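Local coordinates for uncharacterized protein (Mycobacterium tuberculosis, PDB 6Y56), which probably acts as the nucleotidyltransferase toxin of a toxin-antitoxin system, inhibiting growth by inactivating tRNA acceptor stems, at residues Glu163-Tyr174 against Asp182-Thr193; Leu54-Val62 against Glu138-Pro146. All blocks are in the same frame, centred on the assembly; numbering follows the deposited sequence.

Contact 1 is a mostly buried helix-to-helix contact. Contact 2 is only partly buried and joins the end of helix 50-59 to strand 138-141 and the extended chain after it. No helix or strand is shared between them, but they adjoin. Leu54, on helix 50-59, packs against Asp185 and Phe189 of contact 1, and Leu59 against His188. Contact 1 relies on paired charges: a largely buried salt-bridge network at one end and a Glu163-Arg192 pair at the other, with apolar packing between. Contact 2 relies more on backbone atoms, two bridging waters and apolar packing, with a single salt bridge at its edge. Arg58 of contact 2 and Glu163 of contact 1 form a long, weak ion pair.

Contact 1: Glu163-Tyr174 against Asp182-Thr193; sequences EAEACAEKLARY and DLYDLNHFASRT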
# COMPACT_ATOMS: atom_id res chain seq x y z
N GLU A 163 -0.67 1.97 11.28
CA GLU A 163 -1.43 0.77 10.92
C GLU A 163 -2.93 1.04 10.84
O GLU A 163 -3.60 0.52 9.96
CB GLU A 163 -1.12 -0.36 11.89
CG GLU A 163 -1.73 -1.66 11.43
CD GLU A 163 -1.24 -2.86 12.19
OE1 GLU A 163 -0.13 -2.80 12.77
OE2 GLU A 163 -1.95 -3.89 12.16
N ALA A 164 -3.48 1.85 11.76
CA ALA A 164 -4.90 2.17 11.69
C ALA A 164 -5.24 2.91 10.41
O ALA A 164 -6.31 2.71 9.82
CB ALA A 164 -5.31 3.03 12.89
N GLU A 165 -4.34 3.80 9.97
CA GLU A 165 -4.57 4.55 8.74
C GLU A 165 -4.42 3.66 7.51
O GLU A 165 -5.16 3.81 6.54
CB GLU A 165 -3.65 5.76 8.69
CG GLU A 165 -3.94 6.68 7.51
CD GLU A 165 -3.46 8.09 7.74
OE1 GLU A 165 -2.62 8.32 8.64
OE2 GLU A 165 -3.92 8.99 7.00
N ALA A 166 -3.46 2.73 7.53
CA ALA A 166 -3.33 1.80 6.41
C ALA A 166 -4.59 0.96 6.25
O ALA A 166 -5.06 0.74 5.12
CB ALA A 166 -2.12 0.88 6.64
N CYS A 167 -5.16 0.52 7.37
CA CYS A 167 -6.39 -0.26 7.30
C CYS A 167 -7.54 0.59 6.77
O CYS A 167 -8.29 0.16 5.88
CB CYS A 167 -6.70 -0.83 8.68
SG CYS A 167 -8.05 -2.01 8.70
N ALA A 168 -7.65 1.84 7.25
CA ALA A 168 -8.71 2.73 6.76
C ALA A 168 -8.56 3.00 5.26
O ALA A 168 -9.56 3.04 4.54
CB ALA A 168 -8.70 4.04 7.56
N GLU A 169 -7.32 3.18 4.78
CA GLU A 169 -7.12 3.39 3.35
C GLU A 169 -7.52 2.15 2.55
O GLU A 169 -8.12 2.27 1.47
CB GLU A 169 -5.67 3.77 3.07
CG GLU A 169 -5.33 5.18 3.53
CD GLU A 169 -4.17 5.80 2.78
OE1 GLU A 169 -3.44 5.08 2.06
OE2 GLU A 169 -3.97 7.02 2.93
N LYS A 170 -7.21 0.96 3.06
CA LYS A 170 -7.61 -0.25 2.36
C LYS A 170 -9.12 -0.37 2.29
O LYS A 170 -9.67 -0.69 1.23
CB LYS A 170 -7.03 -1.48 3.07
CG LYS A 170 -5.57 -1.75 2.79
CD LYS A 170 -5.38 -2.35 1.40
CE LYS A 170 -3.92 -2.37 1.05
NZ LYS A 170 -3.75 -3.04 -0.26
N LEU A 171 -9.80 -0.06 3.39
CA LEU A 171 -11.25 -0.11 3.40
C LEU A 171 -11.86 0.94 2.49
O LEU A 171 -12.94 0.73 1.92
CB LEU A 171 -11.74 0.10 4.84
CG LEU A 171 -11.44 -1.02 5.82
CD1 LEU A 171 -11.66 -0.56 7.27
CD2 LEU A 171 -12.29 -2.24 5.48
N ALA A 172 -11.21 2.10 2.38
CA ALA A 172 -11.71 3.15 1.51
C ALA A 172 -11.67 2.73 0.05
O ALA A 172 -12.59 3.03 -0.72
CB ALA A 172 -10.92 4.44 1.73
N ARG A 173 -10.62 2.04 -0.36
CA ARG A 173 -10.61 1.55 -1.74
C ARG A 173 -11.55 0.37 -1.92
O ARG A 173 -12.25 0.28 -2.94
CB ARG A 173 -9.20 1.16 -2.16
CG ARG A 173 -9.18 0.63 -3.59
CD ARG A 173 -7.84 0.84 -4.24
NE ARG A 173 -6.85 -0.08 -3.70
CZ ARG A 173 -5.54 0.04 -3.89
NH1 ARG A 173 -5.07 1.05 -4.61
NH2 ARG A 173 -4.71 -0.86 -3.37
N TYR A 174 -11.58 -0.55 -0.94
CA TYR A 174 -12.48 -1.70 -1.00
C TYR A 174 -13.92 -1.27 -1.18
O TYR A 174 -14.70 -1.95 -1.86
CB TYR A 174 -12.31 -2.47 0.31
CG TYR A 174 -12.83 -3.89 0.36
CD1 TYR A 174 -12.16 -4.93 -0.28
CD2 TYR A 174 -13.95 -4.20 1.11
CE1 TYR A 174 -12.63 -6.23 -0.19
CE2 TYR A 174 -14.42 -5.49 1.20
CZ TYR A 174 -13.76 -6.49 0.55
OH TYR A 174 -14.25 -7.78 0.66
N ASP A 182 -6.32 -6.25 -2.16
CA ASP A 182 -6.83 -5.54 -1.00
C ASP A 182 -7.53 -6.51 -0.05
O ASP A 182 -7.41 -6.39 1.17
CB ASP A 182 -7.83 -4.46 -1.41
CG ASP A 182 -7.17 -3.24 -2.03
OD1 ASP A 182 -5.93 -3.10 -1.96
OD2 ASP A 182 -7.91 -2.44 -2.63
N LEU A 183 -8.28 -7.47 -0.60
CA LEU A 183 -8.91 -8.49 0.24
C LEU A 183 -7.86 -9.27 1.03
O LEU A 183 -8.03 -9.52 2.23
CB LEU A 183 -9.72 -9.44 -0.64
CG LEU A 183 -10.34 -10.66 0.04
CD1 LEU A 183 -11.37 -10.22 1.08
CD2 LEU A 183 -10.98 -11.57 -1.00
N TYR A 184 -6.77 -9.67 0.37
CA TYR A 184 -5.69 -10.36 1.07
C TYR A 184 -5.16 -9.52 2.23
O TYR A 184 -4.94 -10.02 3.34
CB TYR A 184 -4.56 -10.70 0.09
CG TYR A 184 -3.41 -11.38 0.77
CD1 TYR A 184 -2.40 -10.65 1.39
CD2 TYR A 184 -3.35 -12.77 0.84
CE1 TYR A 184 -1.36 -11.27 2.04
CE2 TYR A 184 -2.30 -13.40 1.49
CZ TYR A 184 -1.32 -12.65 2.09
OH TYR A 184 -0.28 -13.28 2.75
N ASP A 185 -4.88 -8.24 1.97
CA ASP A 185 -4.31 -7.38 3.01
C ASP A 185 -5.29 -7.18 4.16
O ASP A 185 -4.89 -7.21 5.33
CB ASP A 185 -3.87 -6.04 2.41
CG ASP A 185 -2.73 -6.18 1.41
OD1 ASP A 185 -2.03 -7.22 1.38
OD2 ASP A 185 -2.54 -5.21 0.64
N LEU A 186 -6.57 -7.01 3.84
CA LEU A 186 -7.57 -6.86 4.89
C LEU A 186 -7.69 -8.13 5.72
O LEU A 186 -7.96 -8.07 6.92
CB LEU A 186 -8.93 -6.50 4.29
CG LEU A 186 -9.03 -5.04 3.82
CD1 LEU A 186 -10.28 -4.88 2.99
CD2 LEU A 186 -9.03 -4.11 5.01
N ASN A 187 -7.50 -9.30 5.08
CA ASN A 187 -7.49 -10.55 5.82
C ASN A 187 -6.37 -10.58 6.85
O ASN A 187 -6.54 -11.14 7.94
CB ASN A 187 -7.40 -11.73 4.86
CG ASN A 187 -7.48 -13.07 5.56
OD1 ASN A 187 -8.54 -13.45 6.04
ND2 ASN A 187 -6.37 -13.78 5.62
N HIS A 188 -5.21 -9.98 6.54
CA HIS A 188 -4.15 -9.85 7.54
C HIS A 188 -4.53 -8.85 8.62
O HIS A 188 -4.32 -9.13 9.81
CB HIS A 188 -2.84 -9.44 6.88
CG HIS A 188 -2.02 -10.60 6.42
ND1 HIS A 188 -1.33 -11.42 7.29
CD2 HIS A 188 -1.80 -11.09 5.18
CE1 HIS A 188 -0.71 -12.36 6.60
NE2 HIS A 188 -0.98 -12.18 5.32
N PHE A 189 -5.09 -7.69 8.26
CA PHE A 189 -5.50 -6.75 9.29
C PHE A 189 -6.50 -7.40 10.24
O PHE A 189 -6.47 -7.15 11.45
CB PHE A 189 -6.10 -5.48 8.68
CG PHE A 189 -5.10 -4.52 8.10
CD1 PHE A 189 -4.17 -3.89 8.89
CD2 PHE A 189 -5.11 -4.27 6.75
CE1 PHE A 189 -3.25 -3.01 8.33
CE2 PHE A 189 -4.20 -3.39 6.18
CZ PHE A 189 -3.27 -2.76 6.97
N ALA A 190 -7.35 -8.27 9.70
CA ALA A 190 -8.36 -8.94 10.51
C ALA A 190 -7.76 -9.90 11.53
O ALA A 190 -8.45 -10.28 12.48
CB ALA A 190 -9.34 -9.68 9.61
N SER A 191 -6.51 -10.31 11.34
CA SER A 191 -5.82 -11.19 12.27
C SER A 191 -4.99 -10.43 13.30
O SER A 191 -4.38 -11.06 14.16
CB SER A 191 -4.92 -12.17 11.52
OG SER A 191 -3.75 -11.51 11.07
N ARG A 192 -4.95 -9.10 13.22
CA ARG A 192 -4.13 -8.27 14.08
C ARG A 192 -5.03 -7.41 14.96
O ARG A 192 -6.25 -7.34 14.77
CB ARG A 192 -3.19 -7.40 13.24
CG ARG A 192 -2.19 -8.23 12.43
CD ARG A 192 -1.50 -7.44 11.32
NE ARG A 192 -0.70 -6.34 11.85
CZ ARG A 192 0.56 -6.45 12.25
NH1 ARG A 192 1.19 -7.61 12.17
NH2 ARG A 192 1.19 -5.38 12.73
N THR A 193 -4.41 -6.75 15.94
CA THR A 193 -5.16 -5.81 16.77
C THR A 193 -5.65 -4.66 15.90
O THR A 193 -4.91 -4.14 15.07
CB THR A 193 -4.26 -5.28 17.88
OG1 THR A 193 -4.00 -6.33 18.82
CG2 THR A 193 -4.94 -4.12 18.61
O HOH W 1 -4.64 -3.98 12.16
O HOH W 2 -2.12 -4.28 15.09
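Lys170 meets Asp182 and Asp185 in a salt-bridge network that joins helix 163-174 to helix 180-189 within the AbiEii-type family region. The helix segments run roughly antiparallel, at 142°. The Lys170 chain bends at its second torsion (chi2 -75°) and sits as a knob among Asp182, Asp185, Leu186 and Phe189. NZ lies 2.8 Å from Asp182 OD1 and 2.6 Å from Asp185 OD2, on the anti side of each carboxylate. Arg173 grips Asp182 side-on, with NE 2.8 Å from OD2 and NH2 2.9 Å from OD1. Both bonds use syn lone pairs, and the two flat groups are nearly coplanar, 11° apart. Asp182 is thus held by three bonds. Asp185 OD2 has a second partner in Arg64.

Apolar packing lies beside this network. Cys167 CB stands over the centre of the Phe189 ring, 3.9 Å from its centroid, while Glu163 CG touches the ring edge. Leu186 CD1 covers one face of Tyr174, and its CD2 meets Leu171 CD2. Near the start of helix 163-174, Arg192 holds Glu163 side-on: NE is 2.8 Å from OE2 and NH2 2.9 Å from OE1. Two waters also link OE2 to Thr193 O. The arrangement is knobs-into-holes packing of two consecutive, roughly antiparallel helices, with a salt-bridge network at one end, in a protein of the AbiEii family.

Contact 2: Leu54-Val62 against Glu138-Pro146; sequences LRKCRLGNV and ELLAFIQLP
Lys56 and Cys57 press their backbone against Phe142 and Ile143, and this is the tight part of the contact. Ile143 N donates to Lys56 O at 2.9 Å. Lys56 O also takes a water that bridges to Ile143 O, and a second water links Cys57 O to Ala141 O. The helix has a wider pi-type turn here, with Gly60 N bonded to Arg55 O. Ile143 fits over that turn. Its CG1 is 3.7 Å from Cys57 C, and its CG2 is 4.0 Å from Gly60 CA, where glycine presents no side chain. The Lys56 and Phe142 side chains run alongside each other, pointing the same way, with Lys56 CB 3.9 Å from Phe142 CE2. Lys56 is bent at chi2 (-57°), which carries NZ away to Asp29 and Asp25. Cys57 SG makes a long sulfur-aromatic approach to the Phe142 ring face, and Cys57 CB packs on Leu140.

The Arg58-Glu138 end is looser and nearer solvent. Arg58 turns both NH1 and NH2 end-on to the single atom Glu138 OE1, each 2.9 Å away. Both bonds are bent, and the guanidinium and carboxylate planes are 40° apart. Leu140 CD1 sits over the centre of the guanidinium face. Arg58 NH2 also donates to Val161 O. At the other end Leu145 is buried, but its CD2 touches the backbone N of exposed Asn61. Leu145 CD1 only packs against Arg55 NH2, which forms a salt bridge with Asp25. One direct bond and two water bridges tie the backbones, which suggests that much of the polar join does not depend on side-chain identity. Apolar packing fills it, and the Arg58-Glu138 pair closes the rim.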
# COMPACT_ATOMS: atom_id res chain seq x y z
N LEU A 54 3.19 -2.67 4.09
CA LEU A 54 2.76 -3.76 4.95
C LEU A 54 3.67 -4.97 4.78
O LEU A 54 4.10 -5.57 5.77
CB LEU A 54 1.30 -4.11 4.63
CG LEU A 54 0.54 -5.16 5.42
CD1 LEU A 54 0.28 -4.69 6.84
CD2 LEU A 54 -0.77 -5.49 4.69
N ARG A 55 4.00 -5.31 3.53
CA ARG A 55 4.94 -6.40 3.27
C ARG A 55 6.31 -6.13 3.87
O ARG A 55 6.87 -6.97 4.58
CB ARG A 55 5.06 -6.61 1.76
CG ARG A 55 6.33 -7.35 1.36
CD ARG A 55 6.32 -8.81 1.76
NE ARG A 55 7.59 -9.42 1.36
CZ ARG A 55 7.77 -10.70 1.07
NH1 ARG A 55 6.77 -11.57 1.15
NH2 ARG A 55 8.98 -11.11 0.70
N LYS A 56 6.88 -4.95 3.59
CA LYS A 56 8.28 -4.73 3.95
C LYS A 56 8.47 -4.60 5.45
O LYS A 56 9.48 -5.07 6.00
CB LYS A 56 8.82 -3.45 3.30
CG LYS A 56 8.76 -3.42 1.79
CD LYS A 56 9.50 -4.59 1.17
CE LYS A 56 9.55 -4.45 -0.34
NZ LYS A 56 10.34 -5.54 -0.98
N CYS A 57 7.54 -3.95 6.14
CA CYS A 57 7.81 -3.44 7.47
C CYS A 57 6.89 -4.02 8.54
O CYS A 57 7.13 -3.76 9.72
CB CYS A 57 7.69 -1.90 7.46
SG CYS A 57 9.01 -1.11 6.49
N ARG A 58 5.88 -4.80 8.16
CA ARG A 58 5.02 -5.41 9.16
C ARG A 58 4.89 -6.92 9.00
O ARG A 58 4.91 -7.63 10.00
CB ARG A 58 3.65 -4.75 9.12
CG ARG A 58 3.71 -3.25 9.44
CD ARG A 58 2.34 -2.69 9.78
NE ARG A 58 2.34 -1.24 9.85
CZ ARG A 58 2.69 -0.51 10.90
NH1 ARG A 58 3.09 -1.11 12.03
NH2 ARG A 58 2.63 0.82 10.83
N LEU A 59 4.76 -7.42 7.77
CA LEU A 59 4.50 -8.84 7.57
C LEU A 59 5.72 -9.64 7.14
O LEU A 59 5.88 -10.78 7.58
CB LEU A 59 3.38 -9.04 6.53
CG LEU A 59 2.04 -8.38 6.85
CD1 LEU A 59 1.03 -8.69 5.75
CD2 LEU A 59 1.48 -8.83 8.21
N GLY A 60 6.55 -9.10 6.26
CA GLY A 60 7.64 -9.88 5.70
C GLY A 60 7.11 -11.14 5.03
O GLY A 60 6.15 -11.10 4.25
N ASN A 61 7.75 -12.26 5.34
CA ASN A 61 7.45 -13.58 4.71
C ASN A 61 6.03 -14.08 5.01
O ASN A 61 5.57 -14.98 4.29
CB ASN A 61 8.50 -14.63 5.11
CG ASN A 61 8.50 -14.93 6.59
OD1 ASN A 61 8.49 -16.10 6.99
ND2 ASN A 61 8.51 -13.90 7.42
N VAL A 62 5.36 -13.55 6.04
CA VAL A 62 3.98 -14.02 6.33
C VAL A 62 2.99 -13.35 5.37
O VAL A 62 1.82 -13.76 5.35
CB VAL A 62 3.57 -13.82 7.81
CG1 VAL A 62 4.54 -14.50 8.76
CG2 VAL A 62 3.41 -12.35 8.16
N GLU A 138 5.03 5.92 11.53
CA GLU A 138 5.76 5.05 12.44
C GLU A 138 7.03 4.69 11.70
O GLU A 138 7.00 4.03 10.66
CB GLU A 138 4.94 3.81 12.74
CG GLU A 138 5.49 2.96 13.87
CD GLU A 138 4.67 1.72 14.18
OE1 GLU A 138 3.75 1.40 13.41
OE2 GLU A 138 4.97 1.07 15.21
N LEU A 139 8.15 5.01 12.35
CA LEU A 139 9.51 4.68 11.84
C LEU A 139 9.73 3.18 12.04
O LEU A 139 9.84 2.74 13.20
CB LEU A 139 10.55 5.48 12.63
CG LEU A 139 11.98 5.31 12.14
CD1 LEU A 139 12.14 5.86 10.73
CD2 LEU A 139 12.96 5.98 13.09
N LEU A 140 9.85 2.44 10.94
CA LEU A 140 9.96 0.97 11.07
C LEU A 140 11.15 0.41 10.29
O LEU A 140 11.47 0.91 9.21
CB LEU A 140 8.69 0.33 10.50
CG LEU A 140 7.39 0.55 11.27
CD1 LEU A 140 6.23 -0.14 10.57
CD2 LEU A 140 7.52 0.03 12.69
N ALA A 141 11.79 -0.58 10.89
CA ALA A 141 12.75 -1.42 10.19
C ALA A 141 12.04 -2.39 9.24
O ALA A 141 10.84 -2.66 9.37
CB ALA A 141 13.61 -2.24 11.18
N PHE A 142 12.78 -2.88 8.24
CA PHE A 142 12.27 -3.98 7.43
C PHE A 142 12.25 -5.26 8.26
O PHE A 142 13.16 -5.50 9.07
CB PHE A 142 13.20 -4.22 6.24
CG PHE A 142 13.07 -3.21 5.13
CD1 PHE A 142 13.26 -1.85 5.35
CD2 PHE A 142 12.77 -3.63 3.86
CE1 PHE A 142 13.14 -0.93 4.29
CE2 PHE A 142 12.66 -2.73 2.80
CZ PHE A 142 12.84 -1.39 3.01
N ILE A 143 11.20 -6.06 8.10
CA ILE A 143 11.19 -7.40 8.69
C ILE A 143 12.34 -8.19 8.07
O ILE A 143 12.48 -8.24 6.84
CB ILE A 143 9.84 -8.07 8.41
CG1 ILE A 143 8.68 -7.22 8.96
CG2 ILE A 143 9.83 -9.48 8.97
CD1 ILE A 143 8.65 -7.16 10.48
N GLN A 144 13.18 -8.78 8.91
CA GLN A 144 14.38 -9.45 8.42
C GLN A 144 14.03 -10.75 7.72
O GLN A 144 13.32 -11.60 8.27
CB GLN A 144 15.33 -9.73 9.58
CG GLN A 144 16.00 -8.47 10.12
CD GLN A 144 16.91 -8.74 11.31
OE1 GLN A 144 16.97 -9.86 11.83
NE2 GLN A 144 17.61 -7.71 11.77
N LEU A 145 14.54 -10.92 6.50
CA LEU A 145 14.31 -12.10 5.69
C LEU A 145 15.66 -12.67 5.27
O LEU A 145 16.63 -11.93 5.15
CB LEU A 145 13.49 -11.75 4.44
CG LEU A 145 12.11 -11.12 4.71
CD1 LEU A 145 11.39 -10.88 3.38
CD2 LEU A 145 11.27 -11.98 5.63
N PRO A 146 15.74 -13.98 5.02
CA PRO A 146 17.05 -14.59 4.71
C PRO A 146 17.81 -13.95 3.55
O PRO A 146 19.03 -13.74 3.66
CB PRO A 146 16.68 -16.05 4.43
CG PRO A 146 15.49 -16.29 5.30
CD PRO A 146 14.70 -14.99 5.25
O HOH W 3 10.77 -7.39 4.90
O HOH W 4 9.26 -3.38 11.41